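PDB 6I5S: bottromycin amidohydrolase from Streptomyces purpureus, which probably hydrolyses a thiazoline-containing precursor peptide during bottromycin biosynthesis, acting as a gatekeeper amidohydrolase with a two-zinc centre. Local coordinates for residues R239-A242 with A243-W246; C270-L273 with V274-R277; G281-F285 with T286-R290; P298-R301 with P302-A306; A307-D310 with A311-L314. All coordinates share one frame; numbering follows the deposited sequence.

Contact 1 of 5, residues R239-A242 with A243-W246; sequences RLPA and AERW
Arg245 folds back on Leu240 and Ala242 in a local surface contact, where the loop after strand 226-228 turns into helix 245-254. The side chain of Arg245 runs extended from CG to NE. Its NE gives a nearly straight hydrogen bond to Leu240 O at 2.8 Å, with an N-H...O angle of 172°. The oxygen lies in the guanidinium plane, at the edge of the group. NH2 adds a weak second bond to the same oxygen at 3.4 Å. One face of the guanidinium lies against Ala242 CA, which sits 3.5 Å above the plane near the rim. With CG anti to its carbonyl carbon (chi1 -65°), Arg245 can pass alongside Pro241 O, where CG comes to 3.2 Å of that oxygen. Glu244 lies side by side with Pro241, its OE1 3.8 Å from the proline CD. The turn itself is closed by Glu244 N, which bonds Pro241 O at 3.0 Å. A weak bond from Arg245 N to Ala242 O follows. Before the turn, Arg239 makes a salt bridge with Asp187. Residues 241-244 thus form a type I beta turn leading into helix 245-254, with Arg245 bonded back to Leu240 O.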
loop_
_atom_site.group_PDB
_atom_site.type_symbol
_atom_site.label_atom_id
_atom_site.label_comp_id
_atom_site.label_asym_id
_atom_site.label_seq_id
_atom_site.Cartn_x
_atom_site.Cartn_y
_atom_site.Cartn_z
ATOM N N ARG A 239 11.912 16.117 -8.689
ATOM C CA ARG A 239 12.769 16.253 -9.872
ATOM C C ARG A 239 13.592 17.525 -9.845
ATOM O O ARG A 239 14.476 17.669 -10.690
ATOM C CB ARG A 239 11.956 16.251 -11.162
ATOM C CG ARG A 239 11.252 14.914 -11.439
ATOM C CD ARG A 239 10.116 15.065 -12.419
ATOM N NE ARG A 239 10.553 15.682 -13.661
ATOM C CZ ARG A 239 11.263 15.062 -14.590
ATOM N NH1 ARG A 239 11.641 13.802 -14.420
ATOM N NH2 ARG A 239 11.609 15.713 -15.689
ATOM N N LEU A 240 13.334 18.426 -8.893
ATOM C CA LEU A 240 14.041 19.708 -8.818
ATOM C C LEU A 240 15.164 19.633 -7.800
ATOM O O LEU A 240 15.171 18.751 -6.935
ATOM C CB LEU A 240 13.078 20.846 -8.409
ATOM C CG LEU A 240 11.864 20.997 -9.335
ATOM C CD1 LEU A 240 10.798 21.832 -8.694
ATOM C CD2 LEU A 240 12.301 21.585 -10.686
ATOM N N PRO A 241 16.120 20.573 -7.855
ATOM C CA PRO A 241 17.106 20.692 -6.768
ATOM C C PRO A 241 16.436 20.850 -5.407
ATOM O O PRO A 241 15.385 21.492 -5.271
ATOM C CB PRO A 241 17.903 21.948 -7.141
ATOM C CG PRO A 241 17.688 22.128 -8.614
ATOM C CD PRO A 241 16.303 21.604 -8.889
ATOM N N ALA A 242 17.073 20.271 -4.385
ATOM C CA ALA A 242 16.481 20.260 -3.047
ATOM C C ALA A 242 16.094 21.653 -2.559
ATOM O O ALA A 242 15.074 21.809 -1.876
ATOM C CB ALA A 242 17.446 19.603 -2.066
ATOM N N ALA A 243 16.870 22.679 -2.915
ATOM C CA ALA A 243 16.653 24.012 -2.365
ATOM C C ALA A 243 15.439 24.706 -2.966
ATOM O O ALA A 243 14.955 25.685 -2.396
ATOM C CB ALA A 243 17.886 24.875 -2.601
ATOM N N GLU A 244 14.940 24.227 -4.102
ATOM C CA GLU A 244 13.791 24.831 -4.752
ATOM C C GLU A 244 12.510 24.038 -4.580
ATOM O O GLU A 244 11.453 24.561 -4.945
ATOM C CB GLU A 244 14.048 24.992 -6.254
ATOM C CG GLU A 244 15.135 25.963 -6.602
ATOM C CD GLU A 244 15.386 26.034 -8.108
ATOM O OE1 GLU A 244 14.924 25.130 -8.835
ATOM O OE2 GLU A 244 16.038 26.999 -8.569
ATOM N N ARG A 245 12.574 22.799 -4.048
ATOM C CA ARG A 245 11.437 21.884 -4.123
ATOM C C ARG A 245 10.199 22.436 -3.440
ATOM O O ARG A 245 9.088 22.326 -3.965
ATOM C CB ARG A 245 11.788 20.526 -3.504
ATOM C CG ARG A 245 12.846 19.804 -4.271
ATOM C CD ARG A 245 13.194 18.469 -3.666
ATOM N NE ARG A 245 14.320 17.867 -4.374
ATOM C CZ ARG A 245 15.075 16.907 -3.873
ATOM N NH1 ARG A 245 14.813 16.436 -2.655
ATOM N NH2 ARG A 245 16.085 16.426 -4.585
ATOM N N TRP A 246 10.348 22.935 -2.216
ATOM C CA TRP A 246 9.171 23.271 -1.429
ATOM C C TRP A 246 8.625 24.643 -1.807
ATOM O O TRP A 246 7.404 24.848 -1.760
ATOM C CB TRP A 246 9.507 23.137 0.072
ATOM C CG TRP A 246 9.981 21.654 0.341
ATOM C CD1 TRP A 246 11.279 21.208 0.490
ATOM C CD2 TRP A 246 9.164 20.479 0.414
ATOM N NE1 TRP A 246 11.302 19.865 0.665
ATOM C CE2 TRP A 246 10.021 19.386 0.603
ATOM C CE3 TRP A 246 7.794 20.246 0.326
ATOM C CZ2 TRP A 246 9.559 18.111 0.697
ATOM C CZ3 TRP A 246 7.338 18.990 0.428
ATOM C CH2 TRP A 246 8.212 17.919 0.599
#

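Contact 2 of 5, residues C270-L273 with V274-R277; sequences CPTL and VAWR
The backbone passes from the loop after strand 268-270 into the first turn of helix 273-280, with Trp276 N bonding Thr272 O at 3.2 Å and Arg277 N bonding Leu273 O at 2.9 Å. Ala275 N makes a weak further bond to Thr272 O. Thr272 holds the N-cap position, but its side chain makes no capping bond. Its OG1 stands between the backbone N and the carbonyl carbon (chi1 67°), a rotation that turns it back to Pro271 O, in a weak bond, and to His229 ND1. Trp276 turns its indole back toward the loop, edge first. CG is anti to the carbonyl carbon (chi1 -85°), and CD1 reaches Pro271 O at 3.4 Å. That oxygen lies at the ring edge, in the ring plane. Ala275 CB packs 4.1 Å from Thr272 CB. Glu363 bonds the backbone N atoms of Leu273 and Val274, while Arg277 NE and NH1 make salt bridges with Glu366 and Asp327, which probably balance its charge. His229, a zinc ligand, also accepts the indole NE1 at its backbone O, which probably helps fix the ring. The Thr272 side chain lies about 7 Å from a zinc ion. The bond from Thr272 OG1 to His229 ND1 is consistent with a second-shell role, and a loop after a strand carrying groups around a two-metal centre is as expected for the amidohydrolase superfamily.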
loop_
_atom_site.group_PDB
_atom_site.type_symbol
_atom_site.label_atom_id
_atom_site.label_comp_id
_atom_site.label_asym_id
_atom_site.label_seq_id
_atom_site.Cartn_x
_atom_site.Cartn_y
_atom_site.Cartn_z
ATOM N N CYS A 270 -4.153 7.742 -5.710
ATOM C CA CYS A 270 -3.384 7.208 -4.585
ATOM C C CYS A 270 -2.391 8.282 -4.155
ATOM O O CYS A 270 -1.293 8.371 -4.699
ATOM C CB CYS A 270 -2.675 5.900 -4.990
ATOM S SG CYS A 270 -1.831 5.167 -3.625
ATOM N N PRO A 271 -2.735 9.123 -3.166
ATOM C CA PRO A 271 -1.914 10.326 -2.909
ATOM C C PRO A 271 -0.632 10.088 -2.125
ATOM O O PRO A 271 0.240 10.968 -2.124
ATOM C CB PRO A 271 -2.876 11.253 -2.135
ATOM C CG PRO A 271 -3.900 10.334 -1.511
ATOM C CD PRO A 271 -4.053 9.164 -2.503
ATOM N N THR A 272 -0.502 8.952 -1.441
ATOM C CA THR A 272 0.649 8.622 -0.600
ATOM C C THR A 272 1.078 9.806 0.250
ATOM O O THR A 272 2.229 10.226 0.250
ATOM C CB THR A 272 1.839 8.072 -1.396
ATOM O OG1 THR A 272 2.397 9.065 -2.239
ATOM C CG2 THR A 272 1.435 6.914 -2.273
ATOM N N LEU A 273 0.139 10.266 1.084
ATOM C CA LEU A 273 0.420 11.452 1.900
ATOM C C LEU A 273 1.518 11.162 2.916
ATOM O O LEU A 273 2.358 12.037 3.219
ATOM C CB LEU A 273 -0.846 11.922 2.607
ATOM C CG LEU A 273 -1.926 12.368 1.626
ATOM C CD1 LEU A 273 -3.259 12.542 2.390
ATOM C CD2 LEU A 273 -1.583 13.709 0.895
ATOM N N VAL A 274 1.519 9.943 3.463
ATOM C CA VAL A 274 2.554 9.548 4.437
ATOM C C VAL A 274 3.950 9.671 3.851
ATOM O O VAL A 274 4.901 10.020 4.571
ATOM C CB VAL A 274 2.292 8.126 4.959
ATOM C CG1 VAL A 274 2.281 7.086 3.826
ATOM C CG2 VAL A 274 3.300 7.743 6.069
ATOM N N ALA A 275 4.104 9.394 2.556
ATOM C CA ALA A 275 5.415 9.533 1.905
ATOM C C ALA A 275 5.797 10.995 1.657
ATOM O O ALA A 275 6.959 11.385 1.856
ATOM C CB ALA A 275 5.404 8.730 0.573
ATOM N N TRP A 276 4.860 11.807 1.172
ATOM C CA TRP A 276 5.081 13.267 1.138
ATOM C C TRP A 276 5.549 13.798 2.494
ATOM O O TRP A 276 6.509 14.565 2.583
ATOM C CB TRP A 276 3.792 13.964 0.739
ATOM C CG TRP A 276 3.485 14.116 -0.727
ATOM C CD1 TRP A 276 2.554 13.394 -1.447
ATOM C CD2 TRP A 276 4.064 15.055 -1.623
ATOM N NE1 TRP A 276 2.498 13.864 -2.744
ATOM C CE2 TRP A 276 3.408 14.891 -2.881
ATOM C CE3 TRP A 276 5.027 16.072 -1.483
ATOM C CZ2 TRP A 276 3.710 15.683 -3.996
ATOM C CZ3 TRP A 276 5.310 16.873 -2.591
ATOM C CH2 TRP A 276 4.665 16.648 -3.847
ATOM N N ARG A 277 4.837 13.418 3.553
ATOM C CA ARG A 277 5.172 13.860 4.910
ATOM C C ARG A 277 6.593 13.459 5.276
ATOM O O ARG A 277 7.367 14.249 5.791
ATOM C CB ARG A 277 4.165 13.232 5.880
ATOM C CG ARG A 277 4.308 13.594 7.385
ATOM C CD ARG A 277 3.744 15.007 7.685
ATOM N NE ARG A 277 2.325 15.044 7.362
ATOM C CZ ARG A 277 1.625 16.189 7.334
ATOM N NH1 ARG A 277 0.347 16.178 7.015
ATOM N NH2 ARG A 277 2.211 17.345 7.585
#

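Contact 3 of 5, residues G281-F285 with T286-R290; sequences GERRF and TRPSR
The carboxylate of Glu282 receives Thr286 and Phe285 through its syn and anti lone pairs, while the Phe285 ring carries Arg284 CG over the centre of one face, 3.8 Å above the plane. This is a non-regular loop turn between helices 273-280 and 290-295, closed by a glutamate side chain that accepts backbone N-H groups. Glu282 OE1 accepts two good bonds, besides a weak one from Phe285 N. Thr286 N comes to its syn lone pair at 2.7 Å, and Thr286 OG1 donates to its anti lone pair at 2.6 Å. Glu282 OE2 receives Phe285 N on its syn lone pair, at 2.9 Å and 168°. The Glu282 chain is bent at chi2 (91°), which turns the carboxylate back over the following residues. Shortening Glu282 to an alanine is likely to leave Thr286 OG1 and the backbone N atoms of Thr286 and Phe285 without their acceptor, freeing the turn to shift. Arg287 N bonds weakly to Arg283 O, and Arg287 CD lies 3.4 Å from Arg284 O. Pro288 CD packs 4.0 Å from Arg283 CA. Phe285 also makes a cation-pi contact with Arg369. Arg283 and Pro288 share a water: it accepts from Arg283 NE at 3.1 Å and donates to Pro288 O at 2.6 Å.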
loop_
_atom_site.group_PDB
_atom_site.type_symbol
_atom_site.label_atom_id
_atom_site.label_comp_id
_atom_site.label_asym_id
_atom_site.label_seq_id
_atom_site.Cartn_x
_atom_site.Cartn_y
_atom_site.Cartn_z
ATOM N N GLY A 281 11.109 16.034 5.914
ATOM C CA GLY A 281 12.038 16.124 7.020
ATOM C C GLY A 281 11.417 16.563 8.326
ATOM O O GLY A 281 12.141 16.702 9.317
ATOM N N GLU A 282 10.100 16.751 8.364
ATOM C CA GLU A 282 9.394 17.048 9.607
ATOM C C GLU A 282 9.457 15.836 10.544
ATOM O O GLU A 282 9.693 14.686 10.124
ATOM C CB GLU A 282 7.916 17.393 9.356
ATOM C CG GLU A 282 7.082 16.198 8.806
ATOM C CD GLU A 282 6.413 15.336 9.889
ATOM O OE1 GLU A 282 6.554 14.072 9.855
ATOM O OE2 GLU A 282 5.747 15.911 10.772
ATOM N N ARG A 283 9.200 16.095 11.811
ATOM C CA ARG A 283 9.323 15.044 12.809
ATOM C C ARG A 283 8.022 14.739 13.535
ATOM O O ARG A 283 7.922 13.688 14.179
ATOM C CB ARG A 283 10.414 15.443 13.816
ATOM C CG ARG A 283 11.742 15.789 13.129
ATOM C CD ARG A 283 12.816 16.316 14.112
ATOM N NE ARG A 283 13.419 15.223 14.855
ATOM C CZ ARG A 283 14.495 15.346 15.616
ATOM N NH1 ARG A 283 14.965 14.283 16.257
ATOM N NH2 ARG A 283 15.094 16.525 15.730
ATOM N N ARG A 284 7.013 15.598 13.427
ATOM C CA ARG A 284 5.796 15.421 14.217
ATOM C C ARG A 284 5.092 14.097 13.893
ATOM O O ARG A 284 4.706 13.348 14.804
ATOM C CB ARG A 284 4.852 16.610 13.990
ATOM C CG ARG A 284 3.506 16.425 14.624
ATOM C CD ARG A 284 2.665 17.722 14.709
ATOM N NE ARG A 284 1.819 17.645 15.891
ATOM C CZ ARG A 284 2.093 18.208 17.060
ATOM N NH1 ARG A 284 3.161 18.985 17.213
ATOM N NH2 ARG A 284 1.265 18.024 18.072
ATOM N N PHE A 285 4.886 13.796 12.594
ATOM C CA PHE A 285 4.184 12.578 12.213
ATOM C C PHE A 285 5.102 11.466 11.738
ATOM O O PHE A 285 4.726 10.299 11.851
ATOM C CB PHE A 285 3.155 12.885 11.117
ATOM C CG PHE A 285 2.047 13.801 11.609
ATOM C CD1 PHE A 285 1.119 13.336 12.534
ATOM C CD2 PHE A 285 1.992 15.132 11.201
ATOM C CE1 PHE A 285 0.139 14.171 13.042
ATOM C CE2 PHE A 285 1.014 15.979 11.692
ATOM C CZ PHE A 285 0.080 15.505 12.601
ATOM N N THR A 286 6.276 11.796 11.193
ATOM C CA THR A 286 7.181 10.775 10.655
ATOM C C THR A 286 8.006 10.145 11.767
ATOM O O THR A 286 8.314 8.939 11.710
ATOM C CB THR A 286 8.086 11.419 9.582
ATOM O OG1 THR A 286 7.272 11.939 8.535
ATOM C CG2 THR A 286 9.095 10.422 8.962
ATOM N N ARG A 287 8.408 10.971 12.731
ATOM C CA ARG A 287 9.122 10.565 13.934
ATOM C C ARG A 287 10.373 9.745 13.613
ATOM O O ARG A 287 10.550 8.636 14.112
ATOM C CB ARG A 287 8.198 9.808 14.880
ATOM C CG ARG A 287 6.789 10.436 14.949
ATOM C CD ARG A 287 6.298 10.714 16.286
ATOM N NE ARG A 287 6.519 9.637 17.225
ATOM C CZ ARG A 287 7.303 9.690 18.288
ATOM N NH1 ARG A 287 7.947 10.815 18.601
ATOM N NH2 ARG A 287 7.420 8.601 19.049
ATOM N N PRO A 288 11.271 10.283 12.797
ATOM C CA PRO A 288 12.540 9.593 12.602
ATOM C C PRO A 288 13.240 9.430 13.949
ATOM O O PRO A 288 13.230 10.324 14.790
ATOM C CB PRO A 288 13.308 10.509 11.646
ATOM C CG PRO A 288 12.720 11.826 11.857
ATOM C CD PRO A 288 11.273 11.603 12.148
ATOM N N SER A 289 13.868 8.278 14.140
ATOM C CA SER A 289 14.513 7.989 15.407
ATOM C C SER A 289 15.552 6.910 15.178
ATOM O O SER A 289 15.534 6.204 14.166
ATOM C CB SER A 289 13.491 7.529 16.453
ATOM O OG SER A 289 12.840 6.323 16.026
ATOM N N ARG A 290 16.441 6.776 16.158
ATOM C CA ARG A 290 17.394 5.669 16.155
ATOM C C ARG A 290 16.674 4.332 16.176
ATOM O O ARG A 290 17.146 3.363 15.577
ATOM C CB ARG A 290 18.335 5.777 17.358
ATOM C CG ARG A 290 19.310 4.613 17.532
ATOM C CD ARG A 290 20.160 4.746 18.815
ATOM N NE ARG A 290 20.923 6.000 18.850
ATOM C CZ ARG A 290 20.659 7.046 19.635
ATOM N NH1 ARG A 290 19.647 7.019 20.497
ATOM N NH2 ARG A 290 21.425 8.132 19.564
HETATM O O HOH W 1 12.060 12.563 15.535
#

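Contact 4 of 5, residues P298-R301 with P302-A306; sequences PSRR and PAWQA
Residues 298-301 curl with helical backbone angles into helix 301-313, where Trp304 N bonds Arg300 O at 3.0 Å and Gln305 N bonds Arg301 O at 2.8 Å. The first of these bonds is fairly straight, with an N-H...O angle of 165°. Pro302 has no N-H to give at this point, and its CD rests 3.5 Å from Pro298 O. A water spans the turn, donating to Ser299 O and accepting from Ala303 N at 2.9 Å. The main side-chain contact is between Arg300 and Trp304. They lie side by side and point the same way. Arg300 CB sits over the face of the five-membered ring, 4.0 Å from its centroid, in a CH-pi contact. With CG anti to the carbonyl carbon (chi1 -77°), the extended chain runs on alongside the indole, its CD 4.1 Å from Trp304 CZ2. The guanidinium and ring planes are 27° apart. Arg300 ends in a salt bridge with Asp102, and Trp304 NE1 bonds Gly350 O. A leucine in place of Trp304 would remove the indole and is likely to leave Gly350 O without its donor and Arg300 without the ring it lies on. Around the indole stand Val292, Leu293 and Phe353. This is a helix N-terminal turn with an i to i+4 arginine-tryptophan pair, joining helix 301-313 to helix 290-295 and nearby loops.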
loop_
_atom_site.group_PDB
_atom_site.type_symbol
_atom_site.label_atom_id
_atom_site.label_comp_id
_atom_site.label_asym_id
_atom_site.label_seq_id
_atom_site.Cartn_x
_atom_site.Cartn_y
_atom_site.Cartn_z
ATOM N N PRO A 298 19.026 -3.900 6.351
ATOM C CA PRO A 298 20.406 -3.437 6.154
ATOM C C PRO A 298 20.605 -2.670 4.857
ATOM O O PRO A 298 21.333 -1.664 4.841
ATOM C CB PRO A 298 21.211 -4.736 6.198
ATOM C CG PRO A 298 20.327 -5.696 6.924
ATOM C CD PRO A 298 18.958 -5.362 6.544
ATOM N N SER A 299 19.916 -3.066 3.780
ATOM C CA SER A 299 20.091 -2.388 2.500
ATOM C C SER A 299 19.533 -0.970 2.524
ATOM O O SER A 299 19.983 -0.124 1.757
ATOM C CB SER A 299 19.419 -3.185 1.387
ATOM O OG SER A 299 18.041 -3.342 1.653
ATOM N N ARG A 300 18.517 -0.710 3.346
ATOM C CA ARG A 300 17.916 0.602 3.411
ATOM C C ARG A 300 18.606 1.552 4.380
ATOM O O ARG A 300 18.423 2.756 4.250
ATOM C CB ARG A 300 16.455 0.491 3.830
ATOM C CG ARG A 300 15.545 0.037 2.725
ATOM C CD ARG A 300 14.213 -0.318 3.319
ATOM N NE ARG A 300 13.325 -0.804 2.299
ATOM C CZ ARG A 300 12.420 -1.746 2.496
ATOM N NH1 ARG A 300 12.276 -2.330 3.694
ATOM N NH2 ARG A 300 11.680 -2.108 1.471
ATOM N N ARG A 301 19.379 1.044 5.337
ATOM C CA ARG A 301 19.834 1.884 6.437
ATOM C C ARG A 301 20.676 3.063 5.956
ATOM O O ARG A 301 20.551 4.150 6.544
ATOM C CB ARG A 301 20.600 1.014 7.447
ATOM C CG ARG A 301 20.381 1.347 8.902
ATOM C CD ARG A 301 20.884 0.172 9.777
ATOM N NE ARG A 301 19.861 -0.861 10.012
ATOM C CZ ARG A 301 20.119 -2.135 10.285
ATOM N NH1 ARG A 301 21.374 -2.568 10.341
ATOM N NH2 ARG A 301 19.120 -2.991 10.490
ATOM N N PRO A 302 21.527 2.942 4.926
ATOM C CA PRO A 302 22.312 4.136 4.511
ATOM C C PRO A 302 21.443 5.283 4.027
ATOM O O PRO A 302 21.630 6.418 4.467
ATOM C CB PRO A 302 23.236 3.580 3.411
ATOM C CG PRO A 302 23.349 2.107 3.747
ATOM C CD PRO A 302 21.974 1.725 4.235
ATOM N N ALA A 303 20.460 5.009 3.169
ATOM C CA ALA A 303 19.577 6.063 2.682
ATOM C C ALA A 303 18.735 6.619 3.808
ATOM O O ALA A 303 18.505 7.830 3.891
ATOM C CB ALA A 303 18.680 5.506 1.582
ATOM N N TRP A 304 18.279 5.751 4.706
ATOM C CA TRP A 304 17.470 6.241 5.815
ATOM C C TRP A 304 18.306 7.091 6.756
ATOM O O TRP A 304 17.831 8.102 7.299
ATOM C CB TRP A 304 16.866 5.065 6.555
ATOM C CG TRP A 304 15.746 4.381 5.812
ATOM C CD1 TRP A 304 15.662 4.152 4.469
ATOM C CD2 TRP A 304 14.556 3.834 6.388
ATOM N NE1 TRP A 304 14.478 3.526 4.165
ATOM C CE2 TRP A 304 13.780 3.316 5.330
ATOM C CE3 TRP A 304 14.060 3.766 7.686
ATOM C CZ2 TRP A 304 12.553 2.689 5.538
ATOM C CZ3 TRP A 304 12.836 3.171 7.893
ATOM C CH2 TRP A 304 12.089 2.653 6.831
ATOM N N GLN A 305 19.554 6.706 6.966
ATOM C CA GLN A 305 20.391 7.493 7.861
ATOM C C GLN A 305 20.692 8.862 7.257
ATOM O O GLN A 305 20.761 9.880 7.973
ATOM C CB GLN A 305 21.686 6.743 8.135
ATOM C CG GLN A 305 22.565 7.425 9.211
ATOM C CD GLN A 305 22.340 6.843 10.559
ATOM O OE1 GLN A 305 22.250 5.631 10.696
ATOM N NE2 GLN A 305 22.225 7.695 11.573
ATOM N N ALA A 306 20.853 8.916 5.936
ATOM C CA ALA A 306 21.056 10.210 5.281
ATOM C C ALA A 306 19.828 11.092 5.413
ATOM O O ALA A 306 19.937 12.301 5.610
ATOM C CB ALA A 306 21.405 9.999 3.817
HETATM O O HOH W 2 20.243 2.729 1.311
#

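Contact 5 of 5, residues A307-D310 with A311-L314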
loop_
_atom_site.group_PDB
_atom_site.type_symbol
_atom_site.label_atom_id
_atom_site.label_comp_id
_atom_site.label_asym_id
_atom_site.label_seq_id
_atom_site.Cartn_x
_atom_site.Cartn_y
_atom_site.Cartn_z
ATOM N N ALA A 307 18.655 10.510 5.290
ATOM C CA ALA A 307 17.440 11.282 5.472
ATOM C C ALA A 307 17.318 11.765 6.914
ATOM O O ALA A 307 16.840 12.876 7.163
ATOM C CB ALA A 307 16.230 10.441 5.076
ATOM N N ALA A 308 17.740 10.939 7.874
ATOM C CA ALA A 308 17.745 11.357 9.272
ATOM C C ALA A 308 18.633 12.571 9.488
ATOM O O ALA A 308 18.306 13.448 10.292
ATOM C CB ALA A 308 18.198 10.201 10.160
ATOM N N ARG A 309 19.783 12.619 8.814
ATOM C CA ARG A 309 20.663 13.783 8.883
ATOM C C ARG A 309 19.972 15.024 8.337
ATOM O O ARG A 309 20.076 16.115 8.922
ATOM C CB ARG A 309 21.942 13.496 8.110
ATOM C CG ARG A 309 23.005 14.577 8.254
ATOM C CD ARG A 309 23.492 14.779 9.705
ATOM N NE ARG A 309 23.942 13.534 10.336
ATOM C CZ ARG A 309 25.176 13.028 10.244
ATOM N NH1 ARG A 309 26.129 13.661 9.555
ATOM N NH2 ARG A 309 25.458 11.869 10.842
ATOM N N ASP A 310 19.243 14.875 7.224
ATOM C CA ASP A 310 18.485 16.008 6.707
ATOM C C ASP A 310 17.471 16.467 7.738
ATOM O O ASP A 310 17.302 17.668 7.963
ATOM C CB ASP A 310 17.752 15.661 5.406
ATOM C CG ASP A 310 18.602 15.839 4.148
ATOM O OD1 ASP A 310 19.541 16.645 4.146
ATOM O OD2 ASP A 310 18.305 15.162 3.124
ATOM N N ALA A 311 16.774 15.528 8.389
ATOM C CA ALA A 311 15.780 15.945 9.373
ATOM C C ALA A 311 16.433 16.648 10.555
ATOM O O ALA A 311 15.910 17.654 11.076
ATOM C CB ALA A 311 14.970 14.738 9.839
ATOM N N LEU A 312 17.571 16.130 11.003
ATOM C CA LEU A 312 18.273 16.770 12.115
ATOM C C LEU A 312 18.670 18.205 11.779
ATOM O O LEU A 312 18.649 19.090 12.652
ATOM C CB LEU A 312 19.509 15.952 12.469
ATOM C CG LEU A 312 20.481 16.539 13.477
ATOM C CD1 LEU A 312 19.879 16.442 14.860
ATOM C CD2 LEU A 312 21.833 15.827 13.383
ATOM N N ARG A 313 19.101 18.446 10.555
ATOM C CA ARG A 313 19.612 19.747 10.155
ATOM C C ARG A 313 18.503 20.746 9.849
ATOM O O ARG A 313 18.770 21.939 9.812
ATOM C CB ARG A 313 20.513 19.616 8.916
ATOM C CG ARG A 313 21.723 18.706 9.111
ATOM C CD ARG A 313 22.811 19.390 9.864
ATOM N NE ARG A 313 24.031 18.589 9.903
ATOM C CZ ARG A 313 24.694 18.259 11.008
ATOM N NH1 ARG A 313 24.271 18.656 12.197
ATOM N NH2 ARG A 313 25.797 17.530 10.915
ATOM N N LEU A 314 17.271 20.291 9.669
ATOM C CA LEU A 314 16.212 21.171 9.185
ATOM C C LEU A 314 15.768 22.165 10.256
ATOM O O LEU A 314 15.398 21.789 11.379
ATOM C CB LEU A 314 15.026 20.327 8.732
ATOM C CG LEU A 314 13.883 21.031 7.998
ATOM C CD1 LEU A 314 14.394 21.770 6.759
ATOM C CD2 LEU A 314 12.810 20.021 7.621
#
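Backbone hydrogen bonds hold the last turns of helix 301-313. Ala311 N bonds Ala307 O and Leu312 N bonds Ala308 O, both at 2.9 Å. Arg313 N bonds Arg309 O at 3.0 Å and makes a weak bond to Asp310 O. Side-chain carbons also make van der Waals contacts with these carbonyls: Arg313 CG lies close to Arg309 O at 3.1 Å, and Ala311 CB touches Ala308 O at 3.6 Å. Leu314 is the first residue to leave helical angles, so the regular pattern stops here.

Nonpolar packing involves the aliphatic parts of the arginines. Arg309 CD lies over one face of the Arg313 guanidinium and is 3.8 Å from Arg313 NH2. Leu312 CD2 approaches the same Arg309 CD at 4.2 Å. Arg309 is bent at chi2 (62°) and chi3 (53°), which folds its chain toward the next turn. Leu314 packs onward against Ala319 and Arg322 of helix 316-338, while Ala307 and Ala308 meet Pro352 and Phe353.

Charge is the third element. Arg309 and Arg313 lie side by side, their guanidinium planes 61° apart. Arg309 NH1 and Arg313 NH2 come within 4.1 Å. Both residues are exposed, so solvent probably screens the two like charges. The chemistry implies that backbone bonds and aliphatic packing hold this turn, while the like charges of the paired arginines would probably repel mildly, softened by solvent.

How the contacts relate
The five contacts follow one another along the chain, from residue 239 to residue 314. Contact 1 opens helix 245-254 and contact 2 opens helix 273-280; their centres are about 17 Å apart, and Trp246 packs on Trp276. Contact 3 lies in the next loop, its centre about 14 Å from that of contact 2, where Arg277 touches Glu282, Phe285 and Thr286. Contacts 4 and 5 share helix 301-313, with centres about 13 Å apart. Contact 5 also returns to contact 3, centres about 9 Å apart, through Gly281 and Pro288 against Ala311. Contact 2 is buried, with Thr272 about 7 Å from a zinc ion, and the loop of contact 3 joins it to the outer helix.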